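Local coordinates for protein luciferase-like enzymeAMP-CoA-ligase (Zophobas atratus, PDB 4W8O) that probably activates carboxylic acids as adenylates for transfer to coenzyme A, as a luciferase-like enzyme of a nonluminescent mealworm, at residues S209-F222 with I233-A247. Numbering follows the deposited sequence.
Sequences SFYCGYDCRSILHF and ILGRTFLDGSTRVFA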
ATOM      1  N   SER A 209       8.511   6.461  -1.565  1.00 32.45           N
ATOM      2  CA  SER A 209       8.982   5.158  -1.089  1.00 33.04           C
ATOM      3  C   SER A 209      10.202   4.647  -1.893  1.00 34.54           C
ATOM      4  O   SER A 209      11.104   4.021  -1.333  1.00 34.90           O
ATOM      5  CB  SER A 209       7.834   4.122  -1.049  1.00 32.13           C
ATOM      6  OG  SER A 209       7.487   3.612  -2.329  1.00 31.96           O
ATOM      7  N   PHE A 210      10.236   4.936  -3.191  1.00 35.10           N
ATOM      8  CA  PHE A 210      11.393   4.603  -4.019  1.00 37.04           C
ATOM      9  C   PHE A 210      12.661   5.340  -3.562  1.00 38.12           C
ATOM     10  O   PHE A 210      13.725   4.731  -3.443  1.00 38.63           O
ATOM     11  CB  PHE A 210      11.109   4.906  -5.493  1.00 37.93           C
ATOM     12  CG  PHE A 210      12.300   4.724  -6.390  1.00 40.01           C
ATOM     13  CD1 PHE A 210      12.691   3.459  -6.796  1.00 41.10           C
ATOM     14  CD2 PHE A 210      13.033   5.821  -6.827  1.00 41.78           C
ATOM     15  CE1 PHE A 210      13.794   3.285  -7.617  1.00 43.05           C
ATOM     16  CE2 PHE A 210      14.136   5.657  -7.652  1.00 43.68           C
ATOM     17  CZ  PHE A 210      14.513   4.385  -8.051  1.00 44.56           C
ATOM     18  N   TYR A 211      12.546   6.640  -3.289  1.00 37.95           N
ATOM     19  CA  TYR A 211      13.700   7.425  -2.825  1.00 39.23           C
ATOM     20  C   TYR A 211      14.094   7.167  -1.367  1.00 39.67           C
ATOM     21  O   TYR A 211      15.121   7.666  -0.912  1.00 40.25           O
ATOM     22  CB  TYR A 211      13.502   8.920  -3.100  1.00 39.48           C
ATOM     23  CG  TYR A 211      13.647   9.209  -4.573  1.00 40.08           C
ATOM     24  CD1 TYR A 211      14.895   9.143  -5.189  1.00 41.61           C
ATOM     25  CD2 TYR A 211      12.537   9.487  -5.360  1.00 39.23           C
ATOM     26  CE1 TYR A 211      15.037   9.377  -6.547  1.00 42.53           C
ATOM     27  CE2 TYR A 211      12.665   9.724  -6.719  1.00 40.04           C
ATOM     28  CZ  TYR A 211      13.917   9.665  -7.305  1.00 41.80           C
ATOM     29  OH  TYR A 211      14.049   9.890  -8.646  1.00 42.83           O
ATOM     30  N   CYS A 212      13.299   6.386  -0.641  1.00 38.86           N
ATOM     31  CA  CYS A 212      13.718   5.903   0.679  1.00 40.20           C
ATOM     32  C   CYS A 212      14.906   4.959   0.539  1.00 41.63           C
ATOM     33  O   CYS A 212      15.659   4.764   1.489  1.00 43.57           O
ATOM     34  CB  CYS A 212      12.572   5.214   1.419  1.00 38.95           C
ATOM     35  SG  CYS A 212      11.337   6.364   2.061  1.00 39.35           S
ATOM     36  N   GLY A 213      15.051   4.367  -0.646  1.00 42.12           N
ATOM     37  CA  GLY A 213      16.287   3.704  -1.041  1.00 44.21           C
ATOM     38  C   GLY A 213      16.359   2.211  -0.805  1.00 44.38           C
ATOM     39  O   GLY A 213      17.353   1.584  -1.163  1.00 45.24           O
ATOM     40  N   TYR A 214      15.316   1.626  -0.222  1.00 44.02           N
ATOM     41  CA  TYR A 214      15.358   0.204   0.104  1.00 44.76           C
ATOM     42  C   TYR A 214      15.127  -0.691  -1.117  1.00 45.83           C
ATOM     43  O   TYR A 214      14.450  -0.312  -2.069  1.00 45.14           O
ATOM     44  CB  TYR A 214      14.406  -0.147   1.262  1.00 44.12           C
ATOM     45  CG  TYR A 214      12.951   0.213   1.049  1.00 42.71           C
ATOM     46  CD1 TYR A 214      12.102  -0.632   0.349  1.00 42.24           C
ATOM     47  CD2 TYR A 214      12.422   1.386   1.574  1.00 42.23           C
ATOM     48  CE1 TYR A 214      10.771  -0.308   0.159  1.00 41.84           C
ATOM     49  CE2 TYR A 214      11.096   1.722   1.383  1.00 41.56           C
ATOM     50  CZ  TYR A 214      10.274   0.871   0.673  1.00 41.02           C
ATOM     51  OH  TYR A 214       8.954   1.182   0.485  1.00 40.37           O
ATOM     52  N   ASP A 215      15.708  -1.886  -1.059  1.00 45.34           N
ATOM     53  CA  ASP A 215      15.703  -2.853  -2.158  1.00 45.80           C
ATOM     54  C   ASP A 215      14.325  -3.509  -2.301  1.00 45.00           C
ATOM     55  O   ASP A 215      13.801  -4.052  -1.327  1.00 45.10           O
ATOM     56  CB  ASP A 215      16.772  -3.916  -1.862  1.00 48.03           C
ATOM     57  CG  ASP A 215      17.098  -4.794  -3.056  1.00 48.65           C
ATOM     58  OD1 ASP A 215      16.268  -4.925  -3.979  1.00 48.91           O
ATOM     59  OD2 ASP A 215      18.199  -5.377  -3.064  1.00 50.14           O
ATOM     60  N   CYS A 216      13.755  -3.453  -3.511  1.00 43.67           N
ATOM     61  CA  CYS A 216      12.443  -4.043  -3.822  1.00 43.29           C
ATOM     62  C   CYS A 216      12.476  -4.955  -5.056  1.00 42.88           C
ATOM     63  O   CYS A 216      11.418  -5.291  -5.591  1.00 40.70           O
ATOM     64  CB  CYS A 216      11.411  -2.942  -4.109  1.00 42.92           C
ATOM     65  SG  CYS A 216      10.807  -2.032  -2.680  1.00 44.96           S
ATOM     66  N   ARG A 217      13.664  -5.342  -5.519  1.00 43.35           N
ATOM     67  CA  ARG A 217      13.783  -6.048  -6.801  1.00 43.85           C
ATOM     68  C   ARG A 217      12.926  -7.317  -6.848  1.00 42.04           C
ATOM     69  O   ARG A 217      12.304  -7.629  -7.862  1.00 41.24           O
ATOM     70  CB  ARG A 217      15.241  -6.388  -7.096  1.00 46.58           C
ATOM     71  CG  ARG A 217      16.106  -5.172  -7.404  1.00 48.46           C
ATOM     72  CD  ARG A 217      17.578  -5.543  -7.457  1.00 50.39           C
ATOM     73  NE  ARG A 217      18.045  -6.040  -6.164  1.00 51.16           N
ATOM     74  CZ  ARG A 217      19.178  -6.703  -5.963  1.00 53.15           C
ATOM     75  NH1 ARG A 217      20.005  -6.958  -6.972  1.00 56.07           N
ATOM     76  NH2 ARG A 217      19.490  -7.108  -4.738  1.00 53.80           N
ATOM     77  N   SER A 218      12.894  -8.038  -5.739  1.00 41.33           N
ATOM     78  CA  SER A 218      11.982  -9.153  -5.582  1.00 40.87           C
ATOM     79  C   SER A 218      11.413  -9.137  -4.151  1.00 39.23           C
ATOM     80  O   SER A 218      12.067  -9.581  -3.197  1.00 38.31           O
ATOM     81  CB  SER A 218      12.706 -10.460  -5.896  1.00 42.60           C
ATOM     82  OG  SER A 218      11.763 -11.500  -6.052  1.00 44.76           O
ATOM     83  N   ILE A 219      10.197  -8.606  -4.016  1.00 36.98           N
ATOM     84  CA  ILE A 219       9.608  -8.344  -2.701  1.00 36.20           C
ATOM     85  C   ILE A 219       8.389  -9.227  -2.428  1.00 34.71           C
ATOM     86  O   ILE A 219       7.473  -9.304  -3.240  1.00 34.16           O
ATOM     87  CB  ILE A 219       9.257  -6.846  -2.503  1.00 35.81           C
ATOM     88  CG1 ILE A 219       8.669  -6.619  -1.098  1.00 35.54           C
ATOM     89  CG2 ILE A 219       8.293  -6.344  -3.573  1.00 35.02           C
ATOM     90  CD1 ILE A 219       8.577  -5.163  -0.687  1.00 35.29           C
ATOM     91  N   LEU A 220       8.409  -9.898  -1.276  1.00 34.34           N
ATOM     92  CA  LEU A 220       7.304 -10.741  -0.818  1.00 34.12           C
ATOM     93  C   LEU A 220       6.446  -9.963   0.172  1.00 33.22           C
ATOM     94  O   LEU A 220       6.967  -9.215   1.003  1.00 33.18           O
ATOM     95  CB  LEU A 220       7.839 -12.016  -0.149  1.00 35.08           C
ATOM     96  CG  LEU A 220       6.854 -12.976   0.536  1.00 35.22           C
ATOM     97  CD1 LEU A 220       5.796 -13.491  -0.429  1.00 34.72           C
ATOM     98  CD2 LEU A 220       7.601 -14.151   1.153  1.00 36.69           C
ATOM     99  N   HIS A 221       5.129 -10.129   0.083  1.00 32.52           N
ATOM    100  CA  HIS A 221       4.252  -9.617   1.123  1.00 31.93           C
ATOM    101  C   HIS A 221       3.018 -10.486   1.267  1.00 31.44           C
ATOM    102  O   HIS A 221       2.714 -11.309   0.406  1.00 31.46           O
ATOM    103  CB  HIS A 221       3.863  -8.172   0.827  1.00 31.47           C
ATOM    104  CG  HIS A 221       2.871  -8.037  -0.277  1.00 31.58           C
ATOM    105  ND1 HIS A 221       1.554  -7.701  -0.055  1.00 32.04           N
ATOM    106  CD2 HIS A 221       2.994  -8.224  -1.609  1.00 32.24           C
ATOM    107  CE1 HIS A 221       0.910  -7.674  -1.208  1.00 32.13           C
ATOM    108  NE2 HIS A 221       1.762  -7.992  -2.164  1.00 32.22           N
ATOM    109  N   PHE A 222       2.318 -10.289   2.371  1.00 31.28           N
ATOM    110  CA  PHE A 222       1.131 -11.073   2.698  1.00 31.56           C
ATOM    111  C   PHE A 222      -0.131 -10.228   2.764  1.00 30.57           C
ATOM    112  O   PHE A 222      -1.228 -10.767   2.650  1.00 31.65           O
ATOM    113  CB  PHE A 222       1.343 -11.776   4.043  1.00 32.43           C
ATOM    114  CG  PHE A 222       2.582 -12.630   4.081  1.00 33.93           C
ATOM    115  CD1 PHE A 222       2.569 -13.916   3.564  1.00 34.65           C
ATOM    116  CD2 PHE A 222       3.762 -12.141   4.608  1.00 35.00           C
ATOM    117  CE1 PHE A 222       3.709 -14.699   3.575  1.00 35.33           C
ATOM    118  CE2 PHE A 222       4.909 -12.921   4.623  1.00 36.08           C
ATOM    119  CZ  PHE A 222       4.880 -14.200   4.102  1.00 36.40           C
ATOM    120  N   ILE A 233       3.097  -1.274  -2.364  1.00 29.33           N
ATOM    121  CA  ILE A 233       4.099  -2.226  -2.871  1.00 30.41           C
ATOM    122  C   ILE A 233       3.859  -2.485  -4.365  1.00 30.26           C
ATOM    123  O   ILE A 233       4.792  -2.455  -5.156  1.00 31.08           O
ATOM    124  CB  ILE A 233       4.148  -3.534  -2.052  1.00 30.66           C
ATOM    125  CG1 ILE A 233       4.781  -3.279  -0.679  1.00 31.69           C
ATOM    126  CG2 ILE A 233       4.960  -4.605  -2.767  1.00 31.14           C
ATOM    127  CD1 ILE A 233       4.526  -4.381   0.330  1.00 31.62           C
ATOM    128  N   LEU A 234       2.611  -2.691  -4.759  1.00 29.76           N
ATOM    129  CA  LEU A 234       2.305  -2.871  -6.173  1.00 30.29           C
ATOM    130  C   LEU A 234       2.828  -1.681  -6.999  1.00 30.98           C
ATOM    131  O   LEU A 234       3.566  -1.867  -7.967  1.00 31.80           O
ATOM    132  CB  LEU A 234       0.800  -3.072  -6.384  1.00 29.91           C
ATOM    133  CG  LEU A 234       0.318  -3.267  -7.836  1.00 31.06           C
ATOM    134  CD1 LEU A 234      -0.933  -4.141  -7.902  1.00 31.42           C
ATOM    135  CD2 LEU A 234       0.060  -1.944  -8.555  1.00 31.06           C
ATOM    136  N   GLY A 235       2.448  -0.467  -6.611  1.00 30.20           N
ATOM    137  CA  GLY A 235       2.918   0.737  -7.293  1.00 30.99           C
ATOM    138  C   GLY A 235       4.434   0.830  -7.381  1.00 30.89           C
ATOM    139  O   GLY A 235       4.986   1.139  -8.440  1.00 30.25           O
ATOM    140  N   ARG A 236       5.091   0.543  -6.260  1.00 30.73           N
ATOM    141  CA  ARG A 236       6.545   0.608  -6.143  1.00 31.84           C
ATOM    142  C   ARG A 236       7.268  -0.440  -7.002  1.00 31.57           C
ATOM    143  O   ARG A 236       8.321  -0.146  -7.553  1.00 32.06           O
ATOM    144  CB  ARG A 236       6.959   0.491  -4.662  1.00 32.28           C
ATOM    145  CG  ARG A 236       8.438   0.300  -4.394  1.00 33.34           C
ATOM    146  CD  ARG A 236       9.293   1.460  -4.884  1.00 35.37           C
ATOM    147  NE  ARG A 236      10.708   1.166  -4.648  1.00 36.58           N
ATOM    148  CZ  ARG A 236      11.462   0.383  -5.421  1.00 37.00           C
ATOM    149  NH1 ARG A 236      10.975  -0.192  -6.517  1.00 36.42           N
ATOM    150  NH2 ARG A 236      12.725   0.174  -5.095  1.00 38.86           N
ATOM    151  N   THR A 237       6.715  -1.646  -7.123  1.00 30.78           N
ATOM    152  CA  THR A 237       7.355  -2.669  -7.956  1.00 31.08           C
ATOM    153  C   THR A 237       7.184  -2.367  -9.447  1.00 31.17           C
ATOM    154  O   THR A 237       8.094  -2.622 -10.243  1.00 32.41           O
ATOM    155  CB  THR A 237       6.857  -4.101  -7.653  1.00 30.75           C
ATOM    156  OG1 THR A 237       5.445  -4.185  -7.846  1.00 29.99           O
ATOM    157  CG2 THR A 237       7.216  -4.515  -6.225  1.00 30.61           C
ATOM    158  N   PHE A 238       6.022  -1.838  -9.825  1.00 30.06           N
ATOM    159  CA  PHE A 238       5.809  -1.381 -11.200  1.00 30.72           C
ATOM    160  C   PHE A 238       6.837  -0.311 -11.579  1.00 31.67           C
ATOM    161  O   PHE A 238       7.382  -0.338 -12.678  1.00 32.17           O
ATOM    162  CB  PHE A 238       4.398  -0.818 -11.382  1.00 30.21           C
ATOM    163  CG  PHE A 238       3.389  -1.828 -11.843  1.00 30.20           C
ATOM    164  CD1 PHE A 238       2.944  -2.833 -10.988  1.00 29.61           C
ATOM    165  CD2 PHE A 238       2.858  -1.761 -13.123  1.00 30.57           C
ATOM    166  CE1 PHE A 238       2.007  -3.759 -11.409  1.00 29.63           C
ATOM    167  CE2 PHE A 238       1.919  -2.686 -13.551  1.00 30.90           C
ATOM    168  CZ  PHE A 238       1.493  -3.686 -12.696  1.00 30.18           C
ATOM    169  N   LEU A 239       7.117   0.595 -10.642  1.00 32.37           N
ATOM    170  CA  LEU A 239       7.906   1.793 -10.909  1.00 33.80           C
ATOM    171  C   LEU A 239       9.248   1.509 -11.573  1.00 34.96           C
ATOM    172  O   LEU A 239       9.648   2.257 -12.459  1.00 35.49           O
ATOM    173  CB  LEU A 239       8.118   2.594  -9.616  1.00 34.21           C
ATOM    174  CG  LEU A 239       8.865   3.932  -9.744  1.00 35.51           C
ATOM    175  CD1 LEU A 239       8.312   4.949  -8.756  1.00 35.67           C
ATOM    176  CD2 LEU A 239      10.363   3.772  -9.542  1.00 37.08           C
ATOM    177  N   ASP A 240       9.934   0.449 -11.147  1.00 35.15           N
ATOM    178  CA  ASP A 240      11.245   0.081 -11.707  1.00 37.19           C
ATOM    179  C   ASP A 240      11.305  -1.365 -12.220  1.00 37.44           C
ATOM    180  O   ASP A 240      12.392  -1.963 -12.318  1.00 37.65           O
ATOM    181  CB  ASP A 240      12.359   0.329 -10.676  1.00 38.38           C
ATOM    182  CG  ASP A 240      12.320  -0.639  -9.510  1.00 37.74           C
ATOM    183  OD1 ASP A 240      11.412  -1.485  -9.426  1.00 36.43           O
ATOM    184  OD2 ASP A 240      13.223  -0.558  -8.664  1.00 40.47           O
ATOM    185  N   GLY A 241      10.137  -1.920 -12.541  1.00 36.00           N
ATOM    186  CA  GLY A 241      10.048  -3.232 -13.153  1.00 36.03           C
ATOM    187  C   GLY A 241      10.500  -4.365 -12.257  1.00 36.19           C
ATOM    188  O   GLY A 241      10.982  -5.381 -12.743  1.00 37.28           O
ATOM    189  N   SER A 242      10.338  -4.191 -10.952  1.00 35.44           N
ATOM    190  CA  SER A 242      10.628  -5.245  -9.997  1.00 35.63           C
ATOM    191  C   SER A 242       9.501  -6.270  -9.965  1.00 35.02           C
ATOM    192  O   SER A 242       8.481  -6.111 -10.636  1.00 35.05           O
ATOM    193  CB  SER A 242      10.810  -4.644  -8.613  1.00 36.00           C
ATOM    194  OG  SER A 242      11.871  -3.708  -8.608  1.00 36.79           O
ATOM    195  N   THR A 243       9.695  -7.324  -9.179  1.00 35.11           N
ATOM    196  CA  THR A 243       8.738  -8.416  -9.083  1.00 34.74           C
ATOM    197  C   THR A 243       8.058  -8.394  -7.721  1.00 33.93           C
ATOM    198  O   THR A 243       8.728  -8.297  -6.695  1.00 34.38           O
ATOM    199  CB  THR A 243       9.448  -9.770  -9.283  1.00 35.81           C
ATOM    200  OG1 THR A 243      10.036  -9.796 -10.583  1.00 36.63           O
ATOM    201  CG2 THR A 243       8.471 -10.933  -9.149  1.00 35.45           C
ATOM    202  N   ARG A 244       6.727  -8.475  -7.723  1.00 33.83           N
ATOM    203  CA  ARG A 244       5.951  -8.605  -6.493  1.00 33.27           C
ATOM    204  C   ARG A 244       5.609 -10.073  -6.255  1.00 34.46           C
ATOM    205  O   ARG A 244       5.039 -10.735  -7.135  1.00 35.07           O
ATOM    206  CB  ARG A 244       4.668  -7.780  -6.580  1.00 32.70           C
ATOM    207  CG  ARG A 244       3.888  -7.681  -5.268  1.00 32.42           C
ATOM    208  CD  ARG A 244       2.769  -6.649  -5.348  1.00 31.95           C
ATOM    209  NE  ARG A 244       1.812  -6.969  -6.410  1.00 31.56           N
ATOM    210  CZ  ARG A 244       0.819  -7.851  -6.317  1.00 31.36           C
ATOM    211  NH1 ARG A 244       0.599  -8.523  -5.192  1.00 32.08           N
ATOM    212  NH2 ARG A 244       0.020  -8.054  -7.358  1.00 31.54           N
ATOM    213  N   VAL A 245       5.958 -10.576  -5.073  1.00 34.22           N
ATOM    214  CA  VAL A 245       5.598 -11.937  -4.670  1.00 34.52           C
ATOM    215  C   VAL A 245       4.580 -11.897  -3.525  1.00 33.57           C
ATOM    216  O   VAL A 245       4.694 -11.094  -2.606  1.00 33.16           O
ATOM    217  CB  VAL A 245       6.844 -12.746  -4.257  1.00 35.64           C
ATOM    218  CG1 VAL A 245       6.505 -14.228  -4.116  1.00 36.33           C
ATOM    219  CG2 VAL A 245       7.966 -12.546  -5.276  1.00 36.15           C
ATOM    220  N   PHE A 246       3.565 -12.746  -3.603  1.00 33.41           N
ATOM    221  CA  PHE A 246       2.571 -12.824  -2.542  1.00 33.23           C
ATOM    222  C   PHE A 246       2.317 -14.265  -2.117  1.00 34.21           C
ATOM    223  O   PHE A 246       2.581 -15.210  -2.861  1.00 34.40           O
ATOM    224  CB  PHE A 246       1.257 -12.137  -2.962  1.00 31.79           C
ATOM    225  CG  PHE A 246       0.630 -12.720  -4.198  1.00 31.87           C
ATOM    226  CD1 PHE A 246      -0.234 -13.799  -4.108  1.00 32.18           C
ATOM    227  CD2 PHE A 246       0.910 -12.191  -5.451  1.00 31.75           C
ATOM    228  CE1 PHE A 246      -0.807 -14.344  -5.244  1.00 32.40           C
ATOM    229  CE2 PHE A 246       0.340 -12.729  -6.591  1.00 32.18           C
ATOM    230  CZ  PHE A 246      -0.515 -13.813  -6.487  1.00 32.61           C
ATOM    231  N   ALA A 247       1.825 -14.408  -0.894  1.00 35.89           N
ATOM    232  CA  ALA A 247       1.370 -15.676  -0.365  1.00 37.31           C
ATOM    233  C   ALA A 247       0.206 -15.388   0.583  1.00 38.88           C
ATOM    234  O   ALA A 247       0.137 -14.319   1.208  1.00 36.78           O
ATOM    235  CB  ALA A 247       2.502 -16.391   0.348  1.00 38.64           C
TER
HETATM  236  O   HOH W   1      12.142   1.524  -2.080  1.00 34.67           O
HETATM  237  O   HOH W   2      14.153  -2.057  -6.242  1.00 48.49           O
HETATM  238  O   HOH W   3      -1.495 -12.323   0.393  1.00 39.45           O
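Strand 218-221 pairs in parallel with strand 243-246 inside the mixed nine-stranded sheet of this AMP-binding enzyme, while a buried arginine ties the intervening helix 228-239 to the end of helix 199-211. Four backbone bonds zip the strands, from Thr243 N on Arg217 O to His221 N on Val245 O; the shortest, Val245 N to Ile219 O, is 2.7 Å. On the face carrying Ile219 and His221, the CG2 methyl of Ile219 presses against Thr237 CG2 at a tight 3.4 Å and also meets Ile233 CG2. With chi1 at 74°, CG of His221 sits between its backbone N and carbonyl carbon, and the ring lies over the neighbouring strand, where NE2 accepts Arg244 NH1 (3.3 Å) nearly in the ring plane; Thr223 holds ND1. Strand 218-221, helix 228-239 and strand 243-246 form a beta-alpha-beta crossover, with Gly241 closing the helix as the C-prime residue of a Schellman motif. Beyond the N-terminal ends of the two strands, the Arg236 guanidinium is sandwiched: Cys216 CB lies over one face (3.5 Å from NH2) and Phe210 CD1 over the opposite one (3.6 Å from CZ), the phenyl ring turned 71° from it. Arg236 NH1 forms a salt bridge to Asp240 OD2 at 3.1 Å, and its NE donates a hydrogen bond to a water that also bonds Ser209 O and Tyr214 O. With an alanine here, Asp240 would probably lose its charged mate and a gap would open between Phe210 and Cys216. Leu239 CD2 makes a CH-pi contact over the Phe210 face, 3.9 Å from the ring centroid.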